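Local coordinates for protein putative metal-dependent phosphoesterase (Bifidobacterium adolescentis, PDB 3O0F) that hydrolyses phosphoester bonds as a metal-dependent PHP-family phosphoesterase, holding two iron(III) ions, a zinc ion and adenosine monophosphate in its active site, at residues T32-A37 with T60-E65; G73-A78 with A201-D206; F125-D130 with A150-A155; A191-G196 with G226-E231; S260-K265 with N269-N274. All coordinates share one frame; numbering follows the deposited sequence.

Contact 1 of 5, residues T32-A37 with T60-E65; sequences TLVEQA and TEASEE. With EDO (1,2-ethanediol), chain G.
Val-34 reaches from helix 30-39 to Ala-62 and Ser-63 on helix 56-66, and its atoms can be followed outward one by one. CB lies 3.9 Å from the CB of Ala-62. From there the two methyls part: CG1, placed opposite the backbone N (chi1 169°), meets the Ala-62 carbonyl O at 3.8 Å and the CA of Ser-63 at 4.0 Å, while CG2 rests on the Ala-62 CB at 3.8 Å. A small residue facing a branched one lets the backbones approach to 6.2 Å between the CA atoms of Val-34 and Ser-63. The hydroxyl of Ser-63 is turned to other work, bonding the carbonyl of Leu-68, and Ile-66 extends the apolar patch around Val-34. On another side of helix 30-39, Gln-36 OE1 accepts a hydrogen bond of 3.0 Å from O2 of an ethanediol, probably a crystallisation additive, and the side chain packs on Trp-262 and Leu-271. An alanine in place of Gln-36 would probably leave the diol without this acceptor and uncover the edge of Trp-262 that the amide packs on. Between the helices themselves the contact is purely van der Waals, so its fit rests on shape and not on polar direction.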
# COMPACT_ATOMS: atom_id res chain seq x y z
N THR A 32 13.49 5.59 9.69
CA THR A 32 13.89 4.19 9.98
C THR A 32 13.86 3.35 8.70
O THR A 32 14.80 2.58 8.42
CB THR A 32 13.05 3.60 11.08
OG1 THR A 32 13.36 4.32 12.28
CG2 THR A 32 13.35 2.08 11.29
N LEU A 33 12.82 3.54 7.89
CA LEU A 33 12.74 2.84 6.62
C LEU A 33 13.96 3.09 5.74
O LEU A 33 14.55 2.14 5.23
CB LEU A 33 11.44 3.22 5.89
CG LEU A 33 11.32 2.86 4.39
CD1 LEU A 33 11.32 1.32 4.19
CD2 LEU A 33 10.07 3.47 3.86
N VAL A 34 14.36 4.35 5.60
CA VAL A 34 15.48 4.70 4.74
C VAL A 34 16.80 4.19 5.26
O VAL A 34 17.61 3.65 4.50
CB VAL A 34 15.53 6.26 4.48
CG1 VAL A 34 16.83 6.64 3.81
CG2 VAL A 34 14.27 6.72 3.71
N GLU A 35 17.02 4.36 6.56
CA GLU A 35 18.21 3.88 7.25
C GLU A 35 18.36 2.37 7.10
O GLU A 35 19.42 1.88 6.76
CB GLU A 35 18.12 4.20 8.75
CG GLU A 35 19.19 3.49 9.62
CD GLU A 35 18.62 2.80 10.87
OE1 GLU A 35 17.40 2.83 11.13
OE2 GLU A 35 19.41 2.20 11.62
N GLN A 36 17.28 1.65 7.35
CA GLN A 36 17.31 0.18 7.24
C GLN A 36 17.48 -0.29 5.79
O GLN A 36 18.27 -1.20 5.54
CB GLN A 36 16.09 -0.45 7.88
CG GLN A 36 16.09 -0.27 9.42
CD GLN A 36 14.92 -1.03 10.08
OE1 GLN A 36 14.02 -1.52 9.40
NE2 GLN A 36 14.95 -1.15 11.42
N ALA A 37 16.78 0.33 4.85
CA ALA A 37 16.91 -0.03 3.45
C ALA A 37 18.36 0.11 2.97
O ALA A 37 18.86 -0.75 2.26
CB ALA A 37 15.95 0.81 2.57
N THR A 60 11.71 12.19 2.18
CA THR A 60 12.66 12.93 1.34
C THR A 60 13.86 13.40 2.17
O THR A 60 15.03 13.25 1.76
CB THR A 60 11.97 14.12 0.62
OG1 THR A 60 10.93 13.60 -0.21
CG2 THR A 60 12.97 14.89 -0.27
N GLU A 61 13.57 13.97 3.33
CA GLU A 61 14.62 14.46 4.21
C GLU A 61 15.58 13.33 4.60
O GLU A 61 16.80 13.50 4.58
CB GLU A 61 14.02 15.11 5.47
CG GLU A 61 13.25 16.41 5.17
CD GLU A 61 12.45 16.92 6.38
OE1 GLU A 61 13.03 17.66 7.21
OE2 GLU A 61 11.25 16.58 6.52
N ALA A 62 15.01 12.20 4.98
CA ALA A 62 15.79 11.02 5.37
C ALA A 62 16.70 10.58 4.21
O ALA A 62 17.89 10.28 4.39
CB ALA A 62 14.85 9.89 5.81
N SER A 63 16.10 10.51 3.03
CA SER A 63 16.79 10.06 1.83
C SER A 63 17.99 10.93 1.56
O SER A 63 19.05 10.43 1.16
CB SER A 63 15.85 10.21 0.62
OG SER A 63 16.55 10.04 -0.58
N GLU A 64 17.82 12.23 1.75
CA GLU A 64 18.89 13.20 1.51
C GLU A 64 19.95 13.12 2.58
O GLU A 64 21.12 13.22 2.27
CB GLU A 64 18.35 14.63 1.42
CG GLU A 64 17.66 14.92 0.08
CD GLU A 64 16.76 16.16 0.13
OE1 GLU A 64 16.53 16.68 1.25
OE2 GLU A 64 16.28 16.59 -0.95
N GLU A 65 19.55 13.00 3.84
CA GLU A 65 20.51 12.89 4.93
C GLU A 65 21.27 11.57 4.90
O GLU A 65 22.47 11.56 5.07
CB GLU A 65 19.85 13.10 6.30
CG GLU A 65 20.68 12.60 7.48
C1 EDO G . 13.41 -5.46 8.29
O1 EDO G . 12.24 -6.25 7.89
C2 EDO G . 13.42 -5.06 9.77
O2 EDO G . 12.50 -3.97 10.07

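Contact 2 of 5, residues G73-A78 with A201-D206. With FE (Fe (III) ion), chain D; FE (Fe (III) ion), chain E.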
# COMPACT_ATOMS: atom_id res chain seq x y z
N GLY A 73 5.57 7.47 -3.18
CA GLY A 73 4.43 6.68 -3.58
C GLY A 73 3.30 6.62 -2.58
O GLY A 73 3.39 7.14 -1.46
N THR A 74 2.22 6.00 -2.99
CA THR A 74 1.01 5.89 -2.16
C THR A 74 0.31 4.60 -2.56
O THR A 74 0.28 4.27 -3.74
CB THR A 74 0.04 7.04 -2.43
OG1 THR A 74 0.61 8.28 -2.03
CG2 THR A 74 -1.30 6.82 -1.67
N GLU A 75 -0.25 3.86 -1.61
CA GLU A 75 -1.06 2.69 -1.97
C GLU A 75 -2.53 3.12 -1.84
O GLU A 75 -3.01 3.50 -0.78
CB GLU A 75 -0.76 1.48 -1.07
CG GLU A 75 -1.61 0.32 -1.47
CD GLU A 75 -1.20 -1.02 -0.85
OE1 GLU A 75 -0.40 -1.01 0.05
OE2 GLU A 75 -1.62 -2.08 -1.35
N ILE A 76 -3.22 3.11 -2.97
CA ILE A 76 -4.56 3.66 -3.02
C ILE A 76 -5.55 2.51 -2.93
O ILE A 76 -5.51 1.56 -3.73
CB ILE A 76 -4.80 4.44 -4.33
CG1 ILE A 76 -3.72 5.51 -4.51
CG2 ILE A 76 -6.23 5.07 -4.34
CD1 ILE A 76 -3.78 6.27 -5.83
N THR A 77 -6.48 2.66 -1.99
CA THR A 77 -7.56 1.70 -1.80
C THR A 77 -8.62 1.88 -2.90
O THR A 77 -9.08 2.99 -3.13
CB THR A 77 -8.24 1.96 -0.40
OG1 THR A 77 -7.24 2.11 0.61
CG2 THR A 77 -9.19 0.82 0.03
N ALA A 78 -8.98 0.81 -3.58
CA ALA A 78 -9.88 0.89 -4.69
C ALA A 78 -10.73 -0.39 -4.79
O ALA A 78 -10.49 -1.36 -4.07
CB ALA A 78 -9.11 1.19 -6.01
N ALA A 201 -0.87 -2.10 -10.44
CA ALA A 201 -1.81 -2.93 -9.67
C ALA A 201 -0.97 -3.76 -8.64
O ALA A 201 -0.05 -4.48 -9.02
CB ALA A 201 -2.64 -3.86 -10.62
N ALA A 202 -1.27 -3.59 -7.36
CA ALA A 202 -0.56 -4.26 -6.24
C ALA A 202 -1.08 -5.70 -6.01
O ALA A 202 -2.26 -5.96 -6.16
CB ALA A 202 -0.71 -3.45 -4.94
N HIS A 203 -0.15 -6.61 -5.72
CA HIS A 203 -0.38 -8.06 -5.41
C HIS A 203 -1.67 -8.61 -6.07
O HIS A 203 -2.59 -9.07 -5.38
CB HIS A 203 -0.38 -8.26 -3.87
CG HIS A 203 -1.19 -7.23 -3.12
ND1 HIS A 203 -2.57 -7.17 -3.20
CD2 HIS A 203 -0.82 -6.23 -2.29
CE1 HIS A 203 -3.02 -6.16 -2.46
NE2 HIS A 203 -1.98 -5.57 -1.90
N ALA A 204 -1.74 -8.57 -7.39
CA ALA A 204 -3.03 -8.78 -8.05
C ALA A 204 -3.41 -10.25 -8.12
O ALA A 204 -4.55 -10.58 -8.50
CB ALA A 204 -3.06 -8.14 -9.46
N GLY A 205 -2.45 -11.13 -7.79
CA GLY A 205 -2.71 -12.57 -7.72
C GLY A 205 -2.96 -13.13 -6.34
O GLY A 205 -2.91 -14.36 -6.15
N ASP A 206 -3.23 -12.25 -5.37
CA ASP A 206 -3.29 -12.65 -3.96
C ASP A 206 -4.74 -13.03 -3.53
O ASP A 206 -5.61 -12.18 -3.50
CB ASP A 206 -2.70 -11.52 -3.09
CG ASP A 206 -2.62 -11.86 -1.62
OD1 ASP A 206 -3.03 -12.96 -1.20
OD2 ASP A 206 -2.13 -10.99 -0.87
FE FE D . -2.14 -3.91 -0.34
FE FE E . 0.82 -2.58 0.88
O HOH W 1 -0.17 -4.17 -0.04
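Strand 73-78 and the loop 201-206 stay well apart as backbones, their nearest CA atoms, those of Glu-75 and Ala-202, being 8.2 Å from each other, and the interval is crossed by side chains and metal. Glu-75 does the reaching: its CG stands opposite the backbone N (chi1 180°) and the chain runs on extended, which carries the carboxylate out between two iron(III) ions. OE2 binds one iron at 2.1 Å and OE1 the other at 2.2 Å, so the carboxylate is a bidentate bridge. From the loop, His-203 gives NE2 to the first of these irons at 2.3 Å. A water, 2.0 Å from that iron and 2.1 Å from its partner, is a second bridge and lies at the edge of the His-203 ring, in its plane. This carboxylate- and water-bridged pair is part of the trinuclear centre of a PHP domain, where ligands come from strands of the sheet and from the loops that follow them. His-86 joins His-203 on the first iron; His-18, His-20 and Asp-261 complete the protein ligands of the second. Ala-202 packs beside both ligands, its CB 3.9 Å from Glu-75 OE2 and 3.8 Å from the plane of the His-203 ring, over one face toward the rim. Glu-231 OE1 accepts the backbone N-H of His-203, a second-shell bond that probably helps set the loop from which the imidazole projects.

Contact 3 of 5, residues F125-D130 with A150-A155; sequences FPITWD and ADALVA
The strip of chain that links helix 97-124 to helix 129-133 packs here, through Phe-125 and Ile-127, against the last turns of helix 146-155. The CA atoms of Ile-127 and Leu-153, 6.7 Å apart, mark the closest backbone approach. Ile-127 is the chief wedge. With CG1 beside the backbone N and opposite the carbonyl carbon (chi1 -83°), its ethyl arm lies over the helix: CG1 meets Leu-153 CD2 at 3.4 Å, tighter than a usual carbon contact, and CD1 sits beside Ala-152, 3.1 Å from its carbonyl O and 3.3 Å from its CB. Ile-127 was deposited in two conformers, so the shortness of all these approaches is doubtful evidence of strain. Leu-153 crosses Ile-127 at about a right angle and serves two neighbours with one methyl, since CD2 also touches Phe-125 CB at 3.9 Å. The Phe-125 side chain likewise runs across Leu-153 at about a right angle.

Between the two hydrophobic residues, Pro-126 is the centre of an inverse gamma turn, closed by the Ile-127 N to Phe-125 O hydrogen bond of 2.9 Å. Directly after Ile-127 comes Thr-128, the N-cap of helix 129-133, whose side chain caps a backbone N of that helix. Val-118 of helix 97-124 and Val-132 of helix 129-133 also touch Ile-127, so its side chain is shared among three helices. Val-170 packs on Leu-153, while Asp-151, the residue before Ala-152, holds Arg-162, a residue of the adenosine monophosphate pocket, by a salt bridge.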
# COMPACT_ATOMS: atom_id res chain seq x y z
N PHE A 125 -15.51 -6.89 23.39
CA PHE A 125 -14.08 -6.92 23.71
C PHE A 125 -13.68 -5.69 24.53
O PHE A 125 -14.30 -4.64 24.43
CB PHE A 125 -13.24 -6.93 22.43
CG PHE A 125 -13.37 -8.19 21.61
CD1 PHE A 125 -12.64 -9.32 21.94
CD2 PHE A 125 -14.20 -8.23 20.49
CE1 PHE A 125 -12.76 -10.50 21.17
CE2 PHE A 125 -14.33 -9.40 19.72
CZ PHE A 125 -13.60 -10.54 20.07
N PRO A 126 -12.61 -5.80 25.31
CA PRO A 126 -12.20 -4.62 26.10
C PRO A 126 -11.35 -3.67 25.26
O PRO A 126 -10.13 -3.62 25.44
CB PRO A 126 -11.37 -5.25 27.23
CG PRO A 126 -10.72 -6.45 26.56
CD PRO A 126 -11.72 -6.95 25.52
N ILE A 127 -12.01 -2.93 24.37
CA ILE A 127 -11.39 -1.92 23.52
C ILE A 127 -12.29 -0.69 23.51
O ILE A 127 -13.52 -0.82 23.58
CB ILE A 127 -11.22 -2.41 22.07
CG1 ILE A 127 -9.95 -3.25 21.95
CG2 ILE A 127 -11.12 -1.22 21.09
CD1 ILE A 127 -8.69 -2.49 22.18
N THR A 128 -11.68 0.49 23.44
CA THR A 128 -12.42 1.75 23.31
C THR A 128 -11.84 2.47 22.12
O THR A 128 -10.76 2.12 21.63
CB THR A 128 -12.27 2.62 24.58
OG1 THR A 128 -10.89 2.98 24.77
CG2 THR A 128 -12.77 1.84 25.87
N TRP A 129 -12.53 3.49 21.65
CA TRP A 129 -12.00 4.31 20.59
C TRP A 129 -10.63 4.85 20.99
O TRP A 129 -9.71 4.82 20.18
CB TRP A 129 -12.97 5.43 20.20
CG TRP A 129 -12.50 6.23 19.02
CD1 TRP A 129 -12.29 7.58 18.98
CD2 TRP A 129 -12.13 5.72 17.73
NE1 TRP A 129 -11.83 7.95 17.74
CE2 TRP A 129 -11.73 6.83 16.95
CE3 TRP A 129 -12.12 4.45 17.16
CZ2 TRP A 129 -11.31 6.70 15.62
CZ3 TRP A 129 -11.71 4.32 15.83
CH2 TRP A 129 -11.32 5.45 15.08
N ASP A 130 -10.46 5.27 22.25
CA ASP A 130 -9.15 5.76 22.71
C ASP A 130 -8.02 4.73 22.68
O ASP A 130 -6.85 5.11 22.54
CB ASP A 130 -9.22 6.31 24.13
CG ASP A 130 -9.93 7.66 24.20
OD1 ASP A 130 -10.20 8.26 23.15
OD2 ASP A 130 -10.20 8.12 25.34
N ALA A 150 -6.63 -3.98 15.21
CA ALA A 150 -5.90 -5.20 15.59
C ALA A 150 -4.85 -4.88 16.64
O ALA A 150 -4.77 -5.56 17.65
CB ALA A 150 -5.25 -5.86 14.36
N ASP A 151 -4.06 -3.83 16.40
CA ASP A 151 -3.06 -3.39 17.37
C ASP A 151 -3.66 -3.08 18.75
O ASP A 151 -3.06 -3.43 19.77
CB ASP A 151 -2.31 -2.15 16.87
CG ASP A 151 -1.39 -2.45 15.66
OD1 ASP A 151 -1.10 -3.67 15.40
OD2 ASP A 151 -0.97 -1.47 14.96
N ALA A 152 -4.80 -2.40 18.80
CA ALA A 152 -5.43 -2.09 20.08
C ALA A 152 -5.83 -3.40 20.80
O ALA A 152 -5.71 -3.48 22.04
CB ALA A 152 -6.62 -1.17 19.91
N LEU A 153 -6.25 -4.41 20.04
CA LEU A 153 -6.68 -5.69 20.61
C LEU A 153 -5.49 -6.49 21.09
O LEU A 153 -5.62 -7.29 22.00
CB LEU A 153 -7.51 -6.55 19.61
CG LEU A 153 -8.92 -6.05 19.31
CD1 LEU A 153 -9.43 -6.59 17.98
CD2 LEU A 153 -9.90 -6.33 20.44
N VAL A 154 -4.32 -6.26 20.49
CA VAL A 154 -3.07 -6.86 20.99
C VAL A 154 -2.61 -6.11 22.25
O VAL A 154 -2.28 -6.74 23.25
CB VAL A 154 -1.96 -6.90 19.90
CG1 VAL A 154 -0.62 -7.36 20.50
CG2 VAL A 154 -2.41 -7.78 18.73
N ALA A 155 -2.63 -4.77 22.24
CA ALA A 155 -2.29 -3.98 23.46
C ALA A 155 -3.20 -4.29 24.66
O ALA A 155 -2.78 -4.14 25.82
CB ALA A 155 -2.32 -2.50 23.17

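Contact 4 of 5, residues A191-G196 with G226-E231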
# COMPACT_ATOMS: atom_id res chain seq x y z
N ALA A 191 -7.09 9.52 -12.04
CA ALA A 191 -6.59 10.53 -11.13
C ALA A 191 -5.06 10.47 -11.07
O ALA A 191 -4.41 11.51 -11.05
CB ALA A 191 -7.20 10.38 -9.72
N VAL A 192 -4.49 9.26 -11.06
CA VAL A 192 -3.05 9.13 -10.93
C VAL A 192 -2.38 9.65 -12.20
O VAL A 192 -1.44 10.46 -12.12
CB VAL A 192 -2.59 7.69 -10.60
CG1 VAL A 192 -1.03 7.60 -10.71
CG2 VAL A 192 -3.06 7.29 -9.19
N LYS A 193 -2.89 9.23 -13.36
CA LYS A 193 -2.41 9.75 -14.63
C LYS A 193 -2.65 11.26 -14.73
O LYS A 193 -1.79 11.99 -15.21
CB LYS A 193 -3.08 9.03 -15.81
CG LYS A 193 -2.82 7.56 -15.94
CD LYS A 193 -1.42 7.05 -15.55
CE LYS A 193 -0.44 7.32 -16.63
NZ LYS A 193 1.01 6.97 -16.32
N GLY A 194 -3.79 11.72 -14.24
CA GLY A 194 -4.04 13.17 -14.21
C GLY A 194 -2.97 13.95 -13.47
O GLY A 194 -2.58 15.06 -13.88
N ALA A 195 -2.52 13.37 -12.36
CA ALA A 195 -1.56 14.00 -11.44
C ALA A 195 -0.12 13.74 -11.94
O ALA A 195 0.83 14.12 -11.29
CB ALA A 195 -1.75 13.49 -10.00
N GLY A 196 0.00 13.12 -13.11
CA GLY A 196 1.30 12.93 -13.76
C GLY A 196 2.06 11.71 -13.28
O GLY A 196 3.26 11.58 -13.57
N GLY A 226 -5.02 3.43 -18.77
CA GLY A 226 -3.65 3.94 -18.52
C GLY A 226 -2.78 3.21 -17.47
O GLY A 226 -1.77 3.74 -17.06
N LEU A 227 -3.15 2.00 -17.04
CA LEU A 227 -2.33 1.24 -16.07
C LEU A 227 -0.91 1.06 -16.57
O LEU A 227 -0.69 0.61 -17.69
CB LEU A 227 -2.95 -0.13 -15.73
CG LEU A 227 -2.22 -0.97 -14.68
CD1 LEU A 227 -2.43 -0.38 -13.25
CD2 LEU A 227 -2.73 -2.44 -14.73
N ASP A 228 0.08 1.41 -15.75
CA ASP A 228 1.46 1.31 -16.19
C ASP A 228 2.08 -0.06 -15.93
O ASP A 228 3.00 -0.46 -16.63
CB ASP A 228 2.30 2.37 -15.50
CG ASP A 228 1.92 3.77 -15.90
OD1 ASP A 228 2.43 4.21 -16.94
OD2 ASP A 228 1.14 4.43 -15.15
N GLY A 229 1.65 -0.73 -14.85
CA GLY A 229 2.36 -1.93 -14.40
C GLY A 229 1.61 -2.85 -13.46
O GLY A 229 0.52 -2.55 -12.98
N LEU A 230 2.26 -3.97 -13.18
CA LEU A 230 1.78 -5.06 -12.31
C LEU A 230 2.89 -5.44 -11.34
O LEU A 230 4.03 -5.63 -11.74
CB LEU A 230 1.50 -6.29 -13.17
CG LEU A 230 0.38 -6.15 -14.22
CD1 LEU A 230 0.21 -7.44 -15.02
CD2 LEU A 230 -0.92 -5.73 -13.55
N GLU A 231 2.54 -5.52 -10.06
CA GLU A 231 3.42 -5.99 -9.02
C GLU A 231 3.37 -7.50 -9.06
O GLU A 231 2.33 -8.10 -8.76
CB GLU A 231 2.93 -5.47 -7.66
CG GLU A 231 3.73 -6.00 -6.51
CD GLU A 231 3.32 -5.37 -5.19
OE1 GLU A 231 2.13 -5.52 -4.81
OE2 GLU A 231 4.18 -4.74 -4.54
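Lys-193 NZ and the carboxylate of Asp-228 form a salt bridge, with a hydrogen bond of 2.8 Å from NZ to OD2 and a weak one of 3.2 Å from NZ to OD1. The stronger bond uses the syn lone pair of OD2, the side that faces the other oxygen. Neither group depends on this pair alone: NZ also donates to the Gly-197 carbonyl, while OD1 is salt-bridged to Arg-287 and OD2 accepts from the Val-199 backbone N. With two cations and a backbone N-H about it, the buried carboxylate is probably kept ionised. The lysine gets there by folding: the turn at chi2 (-36°) sets CD 3.7 Å from the Gly-226 carbonyl O, and that at chi3 (-78°) turns CE and NZ on toward Asp-228. At Gly-226, the Schellman residue closing helix 216-225, a CB would come close to the Lys-193 CG and jam against the preceding carbonyl. A methionine replacing Lys-193 would probably leave Asp-228 short of one positive partner and the Gly-197 carbonyl without this donor. The contact thus fastens the C-terminal turn of helix 185-194, which a second Schellman motif at Gly-196 ends, to the segment leading from helix 216-225 into strand 229-233, with strand 198-201 alongside both.

Contact 5 of 5, residues S260-K265 with N269-N274; sequences SDWHGK and NGLGEN. With FE (Fe (III) ion), chain E; ZN (zinc ion), chain C; EDO (1,2-ethanediol), chain G.
The indole of Trp-262 is covered on both faces: Gly-264 N sits 3.3 Å above the plane over its centre, and on the opposite face come the Leu-271 CD1, offset toward the rim, and the Leu-271 CB. That CB makes a CH-pi contact, 3.9 Å from the five-membered ring centroid and 20° off the normal. At the edge, NE1 donates to O2 of the ethanediol (3.1 Å), whose O1 takes the N-H of Leu-271, so the diol spans both segments. The second flat group to cross is the Asn-269 amide. Its ND2 bonds the Ser-260 carbonyl O at 2.7 Å, with N-H...O at 167° and the acceptor in the amide plane. Ser-260 OG, held between its backbone N and carbonyl carbon (chi1 60°), receives the N-H of Trp-262 as an ST turn and also pairs with Asp-16. Glu-273 OE1 accepts a hydrogen bond from the Gly-270 N, met from above the carboxylate plane, and is salt-bridged to Arg-235. The imidazole of His-263 points ND1 at the Asp-261 O (2.7 Å), which fixes its rotation while NE2 binds zinc at 2.1 Å. Asp-261 OD1 binds an iron at 2.3 Å, its OD2 receiving a bond from the bridging water and pairing with His-234. An Asp-Xaa-His pair in a loop following the last sheet strand, supplying ligands to two metals, is the C-terminal metal-binding element of the PHP active site.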
# COMPACT_ATOMS: atom_id res chain seq x y z
N SER A 260 8.20 -5.61 -0.74
CA SER A 260 8.04 -6.45 0.44
C SER A 260 6.68 -6.34 1.09
O SER A 260 6.24 -7.28 1.73
CB SER A 260 9.07 -6.10 1.48
OG SER A 260 8.94 -4.75 1.88
N ASP A 261 6.00 -5.20 0.91
CA ASP A 261 4.85 -4.86 1.73
C ASP A 261 5.25 -4.83 3.22
O ASP A 261 4.50 -5.23 4.08
CB ASP A 261 3.73 -5.88 1.54
CG ASP A 261 2.41 -5.23 1.33
OD1 ASP A 261 2.24 -4.10 1.82
OD2 ASP A 261 1.58 -5.84 0.64
N TRP A 262 6.46 -4.34 3.49
CA TRP A 262 6.91 -4.17 4.84
C TRP A 262 6.01 -3.23 5.61
O TRP A 262 5.63 -2.15 5.12
CB TRP A 262 8.32 -3.60 4.79
CG TRP A 262 9.04 -3.36 6.06
CD1 TRP A 262 9.70 -4.27 6.81
CD2 TRP A 262 9.33 -2.08 6.64
NE1 TRP A 262 10.36 -3.65 7.85
CE2 TRP A 262 10.18 -2.30 7.73
CE3 TRP A 262 8.95 -0.76 6.33
CZ2 TRP A 262 10.61 -1.27 8.54
CZ3 TRP A 262 9.41 0.28 7.12
CH2 TRP A 262 10.23 0.01 8.22
N HIS A 263 5.71 -3.65 6.82
CA HIS A 263 4.99 -2.83 7.78
C HIS A 263 5.75 -2.84 9.11
O HIS A 263 5.16 -2.67 10.18
CB HIS A 263 3.59 -3.42 8.01
CG HIS A 263 2.64 -3.26 6.86
ND1 HIS A 263 2.80 -3.87 5.64
CD2 HIS A 263 1.46 -2.60 6.79
CE1 HIS A 263 1.78 -3.58 4.86
NE2 HIS A 263 0.95 -2.81 5.54
N GLY A 264 7.05 -3.10 9.06
CA GLY A 264 7.85 -3.19 10.27
C GLY A 264 7.42 -4.38 11.10
O GLY A 264 7.26 -5.50 10.58
N LYS A 265 7.16 -4.14 12.38
CA LYS A 265 6.68 -5.19 13.27
C LYS A 265 5.22 -5.59 13.03
O LYS A 265 4.76 -6.56 13.62
CB LYS A 265 6.87 -4.77 14.75
CG LYS A 265 8.33 -4.49 15.10
CD LYS A 265 8.52 -4.22 16.60
N ASN A 269 6.47 -9.69 6.92
CA ASN A 269 7.18 -9.29 5.65
C ASN A 269 8.51 -8.57 5.96
O ASN A 269 8.54 -7.59 6.72
CB ASN A 269 6.27 -8.37 4.79
CG ASN A 269 5.01 -9.04 4.40
OD1 ASN A 269 4.40 -9.73 5.23
ND2 ASN A 269 4.60 -8.89 3.15
N GLY A 270 9.60 -9.11 5.44
CA GLY A 270 10.93 -8.52 5.60
C GLY A 270 11.25 -7.45 4.59
O GLY A 270 10.99 -7.61 3.40
N LEU A 271 11.86 -6.36 5.07
CA LEU A 271 12.22 -5.25 4.22
C LEU A 271 13.15 -5.83 3.20
O LEU A 271 14.04 -6.60 3.55
CB LEU A 271 12.94 -4.14 5.00
CG LEU A 271 13.30 -2.82 4.28
CD1 LEU A 271 12.08 -2.17 3.66
CD2 LEU A 271 13.94 -1.86 5.34
N GLY A 272 12.88 -5.55 1.94
CA GLY A 272 13.74 -6.04 0.89
C GLY A 272 13.52 -7.45 0.41
O GLY A 272 14.26 -7.91 -0.45
N GLU A 273 12.51 -8.14 0.92
CA GLU A 273 12.32 -9.57 0.55
C GLU A 273 11.93 -9.77 -0.91
O GLU A 273 12.07 -10.86 -1.43
CB GLU A 273 11.26 -10.24 1.44
CG GLU A 273 9.82 -9.89 1.13
CD GLU A 273 8.79 -10.54 2.10
OE1 GLU A 273 9.19 -11.06 3.17
OE2 GLU A 273 7.56 -10.47 1.81
N ASN A 274 11.34 -8.76 -1.54
CA ASN A 274 11.12 -8.76 -2.99
C ASN A 274 11.42 -7.37 -3.50
O ASN A 274 11.26 -6.36 -2.76
CB ASN A 274 9.66 -9.16 -3.39
CG ASN A 274 9.44 -10.65 -3.38
OD1 ASN A 274 8.62 -11.17 -2.58
ND2 ASN A 274 10.15 -11.37 -4.26
FE FE E . 0.82 -2.58 0.88
ZN ZN C . -0.68 -1.67 4.92
C1 EDO G . 13.41 -5.46 8.29
O1 EDO G . 12.24 -6.25 7.89
C2 EDO G . 13.42 -5.06 9.77
O2 EDO G . 12.50 -3.97 10.07
O HOH W 1 -0.17 -4.17 -0.04
O HOH W 2 6.58 -6.20 7.94

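Contact 2 lies nearest the chain's centre, while contact 3 is the most peripheral, though its touching side chains are largely buried. Contacts 2 and 5 serve the metal centre together, sharing one iron and the bridging water; there coordination dominates. Contacts 1 and 3 are apolar packing, helix on helix in the first and a loop on a helix in the second, about 31 Å apart between centres. Contact 4 depends on charge, fixing a helix end beside the sheet that contact 2 also reaches, and Glu-231 of its strand bonds the backbone of His-203. Contact 5 abuts contact 1 through Trp-262 and Leu-271 against Leu-33 and Gln-36, with one ethanediol touching both. Contacts 3 and 4 fall on opposite sides of the chain's centre.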